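Local coordinates for pyruvate kinase (PDB 4DRS), which probably catalyses the final step of glycolysis, transferring the phosphate of phosphoenolpyruvate to ADP to give pyruvate and ATP, at residues 65-70 against 97-102; 414-419 against 502-507; 439-444 against 448-453. All coordinates share one frame; numbering follows the deposited sequence.

Contact 1: 65-70 against 97-102; sequences LIDKGM and KARPHS
Asp-67 and Arg-99 meet side-on: NE and NH2 of the guanidinium each take one oxygen of the carboxylate. The two planes are only 18° apart, and both hydrogen bonds are short and nearly straight. Arg-99 NE to Asp-67 OD1 measures 2.7 Å. Arg-99 NH2 to Asp-67 OD2 is 2.9 Å. OD2 is met on its syn lone pair; OD1 is approached on its syn side too, but by an NE somewhat out of the carboxylate plane. A third nitrogen ties the guanidinium to its own chain, since Arg-99 NH1 donates to Ala-98 O at 2.9 Å, from above the carbonyl plane. This salt bridge lies on the solvent side, where Asp-67 is exposed.

Beneath it the packing centres on one methyl, which meets both a hydroxyl and aliphatic carbons. Ile-66 is buried, and with CG1 anti to its carbonyl carbon (chi1 -59°) its CG2 branch is turned to the other segment. CG2 comes to 3.7 Å from Ser-102 OG and lies alongside the aliphatic part of Arg-99, at 4.0 Å from CG; Val-104 also touches Ile-66. The type I turn from Arg-99 to Ser-102 brings both partners to this one methyl.

The contact joins the C-terminal end of helix 59-68, finished at Gly-69 by a Schellman motif, to the loop that leads from helix 82-97 into strand 105-109 of the TIM barrel. Near a helix C terminus a carboxylate is probably disfavoured by the helix dipole, and the paired guanidinium would offset this while its third bond limits rotation of the group.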
loop_
_atom_site.group_PDB
_atom_site.type_symbol
_atom_site.label_atom_id
_atom_site.label_comp_id
_atom_site.label_asym_id
_atom_site.label_seq_id
_atom_site.Cartn_x
_atom_site.Cartn_y
_atom_site.Cartn_z
ATOM N N LEU A 65 -26.616 1.880 -36.469
ATOM C CA LEU A 65 -25.360 1.488 -35.830
ATOM C C LEU A 65 -24.742 2.601 -34.985
ATOM O O LEU A 65 -24.200 2.334 -33.906
ATOM C CB LEU A 65 -24.350 0.980 -36.863
ATOM C CG LEU A 65 -24.670 -0.346 -37.556
ATOM C CD1 LEU A 65 -23.672 -0.589 -38.682
ATOM C CD2 LEU A 65 -24.675 -1.509 -36.575
ATOM N N ILE A 66 -24.830 3.838 -35.471
ATOM C CA ILE A 66 -24.413 4.999 -34.689
ATOM C C ILE A 66 -25.251 5.113 -33.404
ATOM O O ILE A 66 -24.702 5.299 -32.315
ATOM C CB ILE A 66 -24.473 6.309 -35.516
ATOM C CG1 ILE A 66 -23.555 6.206 -36.748
ATOM C CG2 ILE A 66 -24.103 7.516 -34.653
ATOM C CD1 ILE A 66 -23.719 7.321 -37.759
ATOM N N ASP A 67 -26.571 4.970 -33.533
ATOM C CA ASP A 67 -27.481 5.072 -32.387
ATOM C C ASP A 67 -27.232 3.990 -31.339
ATOM O O ASP A 67 -27.436 4.219 -30.143
ATOM C CB ASP A 67 -28.940 5.038 -32.843
ATOM C CG ASP A 67 -29.385 6.340 -33.496
ATOM O OD1 ASP A 67 -28.655 7.352 -33.397
ATOM O OD2 ASP A 67 -30.477 6.354 -34.107
ATOM N N LYS A 68 -26.785 2.821 -31.793
ATOM C CA LYS A 68 -26.513 1.700 -30.904
ATOM C C LYS A 68 -25.137 1.818 -30.245
ATOM O O LYS A 68 -24.878 1.173 -29.226
ATOM C CB LYS A 68 -26.632 0.361 -31.648
ATOM C CG LYS A 68 -27.920 0.143 -32.438
ATOM C CD LYS A 68 -29.138 -0.023 -31.546
ATOM C CE LYS A 68 -30.409 -0.147 -32.376
ATOM N NZ LYS A 68 -31.633 -0.095 -31.525
ATOM N N GLY A 69 -24.251 2.622 -30.829
ATOM C CA GLY A 69 -22.956 2.899 -30.209
ATOM C C GLY A 69 -21.698 2.829 -31.058
ATOM O O GLY A 69 -20.593 2.882 -30.514
ATOM N N MET A 70 -21.843 2.717 -32.378
ATOM C CA MET A 70 -20.666 2.629 -33.262
ATOM C C MET A 70 -19.823 3.902 -33.211
ATOM O O MET A 70 -20.330 4.998 -33.448
ATOM C CB MET A 70 -21.065 2.311 -34.713
ATOM C CG MET A 70 -19.889 2.248 -35.685
ATOM S SD MET A 70 -20.326 1.922 -37.408
ATOM C CE MET A 70 -21.277 3.385 -37.818
ATOM N N LYS A 97 -23.609 12.465 -41.413
ATOM C CA LYS A 97 -24.226 13.784 -41.576
ATOM C C LYS A 97 -25.593 13.856 -40.908
ATOM O O LYS A 97 -25.981 14.901 -40.394
ATOM C CB LYS A 97 -24.335 14.174 -43.051
ATOM C CG LYS A 97 -23.028 14.676 -43.642
ATOM C CD LYS A 97 -23.196 15.174 -45.072
ATOM C CE LYS A 97 -21.875 15.696 -45.619
ATOM N NZ LYS A 97 -22.042 16.370 -46.939
ATOM N N ALA A 98 -26.307 12.734 -40.904
ATOM C CA ALA A 98 -27.618 12.647 -40.272
ATOM C C ALA A 98 -27.521 12.597 -38.741
ATOM O O ALA A 98 -28.539 12.575 -38.046
ATOM C CB ALA A 98 -28.377 11.439 -40.802
ATOM N N ARG A 99 -26.292 12.576 -38.226
ATOM C CA ARG A 99 -26.049 12.521 -36.786
ATOM C C ARG A 99 -24.997 13.552 -36.362
ATOM O O ARG A 99 -23.883 13.179 -35.989
ATOM C CB ARG A 99 -25.629 11.107 -36.356
ATOM C CG ARG A 99 -26.755 10.080 -36.315
ATOM C CD ARG A 99 -27.712 10.344 -35.163
ATOM N NE ARG A 99 -28.849 9.420 -35.135
ATOM C CZ ARG A 99 -29.958 9.548 -35.865
ATOM N NH1 ARG A 99 -30.095 10.559 -36.722
ATOM N NH2 ARG A 99 -30.931 8.648 -35.745
ATOM N N PRO A 100 -25.362 14.853 -36.392
ATOM C CA PRO A 100 -24.420 15.955 -36.154
ATOM C C PRO A 100 -23.772 15.958 -34.764
ATOM O O PRO A 100 -22.703 16.552 -34.594
ATOM C CB PRO A 100 -25.289 17.207 -36.337
ATOM C CG PRO A 100 -26.675 16.752 -36.038
ATOM C CD PRO A 100 -26.742 15.348 -36.565
ATOM N N HIS A 101 -24.409 15.312 -33.789
ATOM C CA HIS A 101 -23.846 15.206 -32.436
ATOM C C HIS A 101 -22.958 13.997 -32.255
ATOM O O HIS A 101 -22.545 13.680 -31.135
ATOM C CB HIS A 101 -24.948 15.220 -31.375
ATOM C CG HIS A 101 -25.706 16.530 -31.291
ATOM N ND1 HIS A 101 -25.092 17.732 -31.355
ATOM C CD2 HIS A 101 -27.068 16.792 -31.123
ATOM C CE1 HIS A 101 -26.014 18.712 -31.251
ATOM N NE2 HIS A 101 -27.222 18.136 -31.107
ATOM N N SER A 102 -22.660 13.310 -33.354
ATOM C CA SER A 102 -21.774 12.156 -33.319
ATOM C C SER A 102 -20.596 12.355 -34.255
ATOM O O SER A 102 -20.692 13.082 -35.244
ATOM C CB SER A 102 -22.526 10.873 -33.681
ATOM O OG SER A 102 -23.318 10.426 -32.591
#

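Contact 2: 414-419 against 502-507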
loop_
_atom_site.group_PDB
_atom_site.type_symbol
_atom_site.label_atom_id
_atom_site.label_comp_id
_atom_site.label_asym_id
_atom_site.label_seq_id
_atom_site.Cartn_x
_atom_site.Cartn_y
_atom_site.Cartn_z
ATOM N N CYS A 414 -2.009 14.163 -16.142
ATOM C CA CYS A 414 -2.092 13.521 -14.823
ATOM C C CYS A 414 -2.741 14.397 -13.774
ATOM O O CYS A 414 -3.567 13.930 -12.994
ATOM C CB CYS A 414 -0.704 13.153 -14.312
ATOM S SG CYS A 414 0.008 11.781 -15.204
ATOM N N SER A 415 -2.340 15.662 -13.744
ATOM C CA SER A 415 -2.872 16.597 -12.773
ATOM C C SER A 415 -4.359 16.860 -12.991
ATOM O O SER A 415 -5.096 17.055 -12.027
ATOM C CB SER A 415 -2.064 17.891 -12.779
ATOM O OG SER A 415 -0.773 17.639 -12.244
ATOM N N ALA A 416 -4.791 16.842 -14.254
ATOM C CA ALA A 416 -6.205 16.980 -14.594
ATOM C C ALA A 416 -7.016 15.833 -14.005
ATOM O O ALA A 416 -8.077 16.057 -13.419
ATOM C CB ALA A 416 -6.393 17.041 -16.102
ATOM N N VAL A 417 -6.501 14.614 -14.148
ATOM C CA VAL A 417 -7.161 13.420 -13.623
ATOM C C VAL A 417 -7.184 13.420 -12.092
ATOM O O VAL A 417 -8.199 13.057 -11.489
ATOM C CB VAL A 417 -6.522 12.119 -14.158
ATOM C CG1 VAL A 417 -7.152 10.893 -13.509
ATOM C CG2 VAL A 417 -6.666 12.040 -15.673
ATOM N N GLU A 418 -6.077 13.829 -11.472
ATOM C CA GLU A 418 -6.014 13.921 -10.013
ATOM C C GLU A 418 -6.964 15.005 -9.489
ATOM O O GLU A 418 -7.693 14.779 -8.519
ATOM C CB GLU A 418 -4.583 14.175 -9.524
ATOM C CG GLU A 418 -4.383 13.877 -8.044
ATOM C CD GLU A 418 -3.284 14.711 -7.405
ATOM O OE1 GLU A 418 -3.198 15.926 -7.704
ATOM O OE2 GLU A 418 -2.509 14.156 -6.589
ATOM N N SER A 419 -6.954 16.167 -10.146
ATOM C CA SER A 419 -7.842 17.281 -9.803
ATOM C C SER A 419 -9.317 16.914 -9.896
ATOM O O SER A 419 -10.100 17.260 -9.011
ATOM C CB SER A 419 -7.569 18.495 -10.694
ATOM O OG SER A 419 -6.758 19.436 -10.017
ATOM N N PHE A 502 -18.426 20.631 -11.025
ATOM C CA PHE A 502 -17.093 21.024 -11.460
ATOM C C PHE A 502 -16.676 20.313 -12.742
ATOM O O PHE A 502 -17.079 19.174 -13.000
ATOM C CB PHE A 502 -16.055 20.762 -10.366
ATOM C CG PHE A 502 -16.192 21.659 -9.167
ATOM C CD1 PHE A 502 -15.959 23.030 -9.271
ATOM C CD2 PHE A 502 -16.536 21.132 -7.926
ATOM C CE1 PHE A 502 -16.082 23.856 -8.164
ATOM C CE2 PHE A 502 -16.658 21.954 -6.815
ATOM C CZ PHE A 502 -16.430 23.317 -6.934
ATOM N N ALA A 503 -15.875 21.013 -13.538
ATOM C CA ALA A 503 -15.197 20.432 -14.685
ATOM C C ALA A 503 -13.752 20.906 -14.686
ATOM O O ALA A 503 -13.458 22.034 -14.282
ATOM C CB ALA A 503 -15.889 20.826 -15.981
ATOM N N ILE A 504 -12.852 20.033 -15.125
ATOM C CA ILE A 504 -11.461 20.409 -15.320
ATOM C C ILE A 504 -11.291 20.845 -16.767
ATOM O O ILE A 504 -11.641 20.109 -17.688
ATOM C CB ILE A 504 -10.490 19.244 -15.008
ATOM C CG1 ILE A 504 -10.795 18.605 -13.647
ATOM C CG2 ILE A 504 -9.038 19.698 -15.114
ATOM C CD1 ILE A 504 -10.668 19.521 -12.448
ATOM N N ALA A 505 -10.763 22.048 -16.957
ATOM C CA ALA A 505 -10.443 22.540 -18.290
ATOM C C ALA A 505 -8.940 22.485 -18.522
ATOM O O ALA A 505 -8.161 22.975 -17.708
ATOM C CB ALA A 505 -10.968 23.956 -18.476
ATOM N N VAL A 506 -8.544 21.872 -19.632
ATOM C CA VAL A 506 -7.138 21.771 -20.022
ATOM C C VAL A 506 -6.942 22.339 -21.424
ATOM O O VAL A 506 -7.722 22.041 -22.328
ATOM C CB VAL A 506 -6.655 20.302 -19.984
ATOM C CG1 VAL A 506 -5.293 20.144 -20.649
ATOM C CG2 VAL A 506 -6.609 19.798 -18.554
ATOM N N HIS A 507 -5.914 23.168 -21.597
ATOM C CA HIS A 507 -5.514 23.637 -22.929
ATOM C C HIS A 507 -4.070 24.037 -23.005
ATOM O O HIS A 507 -3.230 23.430 -22.336
ATOM C CB HIS A 507 -6.437 24.742 -23.459
ATOM C CG HIS A 507 -6.503 25.977 -22.590
ATOM N ND1 HIS A 507 -5.567 26.943 -22.633
ATOM C CD2 HIS A 507 -7.465 26.401 -21.668
ATOM C CE1 HIS A 507 -5.897 27.928 -21.771
ATOM N NE2 HIS A 507 -7.060 27.594 -21.183
#
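Ile-504 reaches from strand 502-506 with its two branches spread over the flank of helix 414-419. The methyl CG2 faces CB of Ala-416 at 3.9 Å, while the longer branch runs past the same residue's carbonyl, with CG1 at 3.7 Å from Ala-416 O. A bend in that branch (chi2 -61°) carries CD1 one helical turn further, onto CB of Ser-419 at 3.7 Å. Two residues along the strand, Val-506 offers a single methyl: with CG1 anti to the backbone N (chi1 169°), CG2 is left beside that N and touches Ala-416 CB at 3.7 Å. Ala-416 CB is thereby met by one methyl from each of the two strand residues.

The helix and the strand run almost exactly antiparallel, at 174° with their axes 8.8 Å apart. Together they belong to the layered alpha/beta domain of pyruvate kinase, where helix 408-422 lies on one face of the sheet. Ala-503 and Ala-505 point to the other face and pack on Leu-488 and Ile-484 of helix 480-493. On the near face Ile-504 also touches Ile-522 of the neighbouring antiparallel strand. The polar end of Ser-419 is turned to a different partner: although its CB packs on Ile-504, its OG is hydrogen-bonded to Ser-415 OG of the second subunit, so the same helix lines a subunit interface.

Contact 3: 439-444 against 448-453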
loop_
_atom_site.group_PDB
_atom_site.type_symbol
_atom_site.label_atom_id
_atom_site.label_comp_id
_atom_site.label_asym_id
_atom_site.label_seq_id
_atom_site.Cartn_x
_atom_site.Cartn_y
_atom_site.Cartn_z
ATOM N N ARG A 439 -5.503 12.124 -25.788
ATOM C CA ARG A 439 -4.930 10.777 -25.705
ATOM C C ARG A 439 -4.190 10.537 -24.384
ATOM O O ARG A 439 -4.278 9.454 -23.802
ATOM C CB ARG A 439 -4.003 10.510 -26.898
ATOM C CG ARG A 439 -4.742 10.036 -28.146
ATOM C CD ARG A 439 -3.810 9.728 -29.318
ATOM N NE ARG A 439 -3.307 10.950 -29.941
ATOM C CZ ARG A 439 -3.951 11.650 -30.875
ATOM N NH1 ARG A 439 -5.140 11.255 -31.326
ATOM N NH2 ARG A 439 -3.400 12.755 -31.362
ATOM N N LEU A 440 -3.472 11.557 -23.914
ATOM C CA LEU A 440 -2.743 11.480 -22.650
ATOM C C LEU A 440 -3.675 11.406 -21.437
ATOM O O LEU A 440 -3.403 10.669 -20.495
ATOM C CB LEU A 440 -1.766 12.650 -22.513
ATOM C CG LEU A 440 -0.533 12.608 -23.423
ATOM C CD1 LEU A 440 0.156 13.968 -23.453
ATOM C CD2 LEU A 440 0.441 11.508 -23.006
ATOM N N ILE A 441 -4.769 12.166 -21.460
ATOM C CA ILE A 441 -5.761 12.089 -20.387
ATOM C C ILE A 441 -6.380 10.690 -20.376
ATOM O O ILE A 441 -6.528 10.086 -19.312
ATOM C CB ILE A 441 -6.852 13.183 -20.496
ATOM C CG1 ILE A 441 -6.224 14.581 -20.424
ATOM C CG2 ILE A 441 -7.890 13.030 -19.384
ATOM C CD1 ILE A 441 -7.162 15.706 -20.816
ATOM N N SER A 442 -6.701 10.174 -21.568
ATOM C CA SER A 442 -7.274 8.831 -21.735
ATOM C C SER A 442 -6.377 7.732 -21.165
ATOM O O SER A 442 -6.860 6.772 -20.565
ATOM C CB SER A 442 -7.558 8.557 -23.215
ATOM O OG SER A 442 -8.212 7.310 -23.382
ATOM N N LYS A 443 -5.070 7.889 -21.359
ATOM C CA LYS A 443 -4.055 6.990 -20.810
ATOM C C LYS A 443 -4.166 6.823 -19.286
ATOM O O LYS A 443 -3.865 5.753 -18.750
ATOM C CB LYS A 443 -2.668 7.512 -21.189
ATOM C CG LYS A 443 -1.494 6.702 -20.663
ATOM C CD LYS A 443 -0.171 7.367 -21.015
ATOM C CE LYS A 443 1.002 6.596 -20.438
ATOM N NZ LYS A 443 2.301 7.218 -20.827
ATOM N N TYR A 444 -4.603 7.870 -18.587
ATOM C CA TYR A 444 -4.659 7.809 -17.126
ATOM C C TYR A 444 -6.027 7.432 -16.577
ATOM O O TYR A 444 -6.247 7.484 -15.364
ATOM C CB TYR A 444 -4.087 9.082 -16.491
ATOM C CG TYR A 444 -2.594 9.134 -16.668
ATOM C CD1 TYR A 444 -1.747 8.488 -15.767
ATOM C CD2 TYR A 444 -2.026 9.774 -17.770
ATOM C CE1 TYR A 444 -0.373 8.500 -15.945
ATOM C CE2 TYR A 444 -0.650 9.791 -17.958
ATOM C CZ TYR A 444 0.167 9.153 -17.044
ATOM O OH TYR A 444 1.527 9.167 -17.214
ATOM N N GLN A 448 -14.181 10.363 -15.045
ATOM C CA GLN A 448 -14.921 11.413 -15.744
ATOM C C GLN A 448 -14.796 11.221 -17.243
ATOM O O GLN A 448 -13.744 10.805 -17.740
ATOM C CB GLN A 448 -14.401 12.808 -15.374
ATOM C CG GLN A 448 -14.564 13.197 -13.913
ATOM C CD GLN A 448 -13.507 12.580 -13.019
ATOM O OE1 GLN A 448 -12.481 12.091 -13.500
ATOM N NE2 GLN A 448 -13.744 12.605 -11.713
ATOM N N THR A 449 -15.873 11.526 -17.959
ATOM C CA THR A 449 -15.841 11.563 -19.415
ATOM C C THR A 449 -14.906 12.684 -19.870
ATOM O O THR A 449 -14.887 13.764 -19.272
ATOM C CB THR A 449 -17.263 11.739 -20.000
ATOM O OG1 THR A 449 -17.970 10.495 -19.894
ATOM C CG2 THR A 449 -17.222 12.157 -21.471
ATOM N N ILE A 450 -14.116 12.402 -20.903
ATOM C CA ILE A 450 -13.211 13.383 -21.480
ATOM C C ILE A 450 -13.855 14.007 -22.713
ATOM O O ILE A 450 -14.206 13.304 -23.664
ATOM C CB ILE A 450 -11.859 12.759 -21.887
ATOM C CG1 ILE A 450 -11.263 11.941 -20.740
ATOM C CG2 ILE A 450 -10.881 13.838 -22.345
ATOM C CD1 ILE A 450 -10.322 10.853 -21.211
ATOM N N ILE A 451 -13.998 15.328 -22.694
ATOM C CA ILE A 451 -14.536 16.054 -23.838
ATOM C C ILE A 451 -13.421 16.820 -24.540
ATOM O O ILE A 451 -12.832 17.738 -23.965
ATOM C CB ILE A 451 -15.700 16.992 -23.430
ATOM C CG1 ILE A 451 -16.866 16.159 -22.878
ATOM C CG2 ILE A 451 -16.138 17.851 -24.612
ATOM C CD1 ILE A 451 -18.107 16.948 -22.520
ATOM N N ALA A 452 -13.131 16.419 -25.775
ATOM C CA ALA A 452 -12.079 17.034 -26.576
ATOM C C ALA A 452 -12.647 18.061 -27.549
ATOM O O ALA A 452 -13.486 17.725 -28.390
ATOM C CB ALA A 452 -11.298 15.972 -27.332
ATOM N N CYS A 453 -12.175 19.302 -27.430
ATOM C CA CYS A 453 -12.622 20.402 -28.280
ATOM C C CYS A 453 -11.560 20.768 -29.293
ATOM O O CYS A 453 -10.443 21.146 -28.934
ATOM C CB CYS A 453 -12.961 21.633 -27.447
ATOM S SG CYS A 453 -14.224 21.346 -26.202
#
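Ile-450 meets Ile-441 and Ser-442 through aliphatic groups and helix backbone, so no ring, side-chain amide or guanidinium offers a face or an edge to this contact. Its long branch is nearly extended (chi2 155°) and drives the terminal methyl against the helix. CD1 reaches 3.7 Å from CG2 of Ile-441 and also 3.7 Å from CA of Ser-442, touching backbone as much as side chain. The two isoleucines slide past each other in opposite directions, and Ile-441 CG2 lies alongside the branch, with CG1 of Ile-450 3.8 Å away.

The residues belong to a beta-alpha-beta unit of the C-terminal domain: strand 427-431, helix 436-443 and strand 449-454, the two strands being parallel neighbours. Ile-441 also touches Ile-428 and Thr-430 of the first strand, and Ile-450 packs on Val-469 of the next strand, so the helix packs on one face of the sheet. Ser-442 sends its hydroxyl to Arg-467 O, a hydrogen bond that satisfies the buried OG while its CB remains 4.1 Å from Ile-450 CD1. With no hydrogen bond between the two segments, the contact rests on van der Waals fit of a methyl against a methyl and the helix backbone, among buried residues.

Overall arrangement
From the N terminus, contact 1 comes first and closes a loop of 26 residues within the barrel domain, tying helix 59-68 to the loop after helix 82-97. It is complete before the other two begin. Contact 2 then spans 82 residues of the C-terminal alpha/beta domain, from helix 408-422 to strand 502-506, and contact 3 is nested within that loop, linking helix 436-443 to the strand that follows. Contacts 2 and 3 reach the same sheet, their centres 9 Å apart, and they touch where Val-417 meets Ile-441 and Tyr-444 meets Cys-414. Contact 1 stands apart, about 10 Å from contact 3 and about 18 Å from contact 2 between nearest atoms.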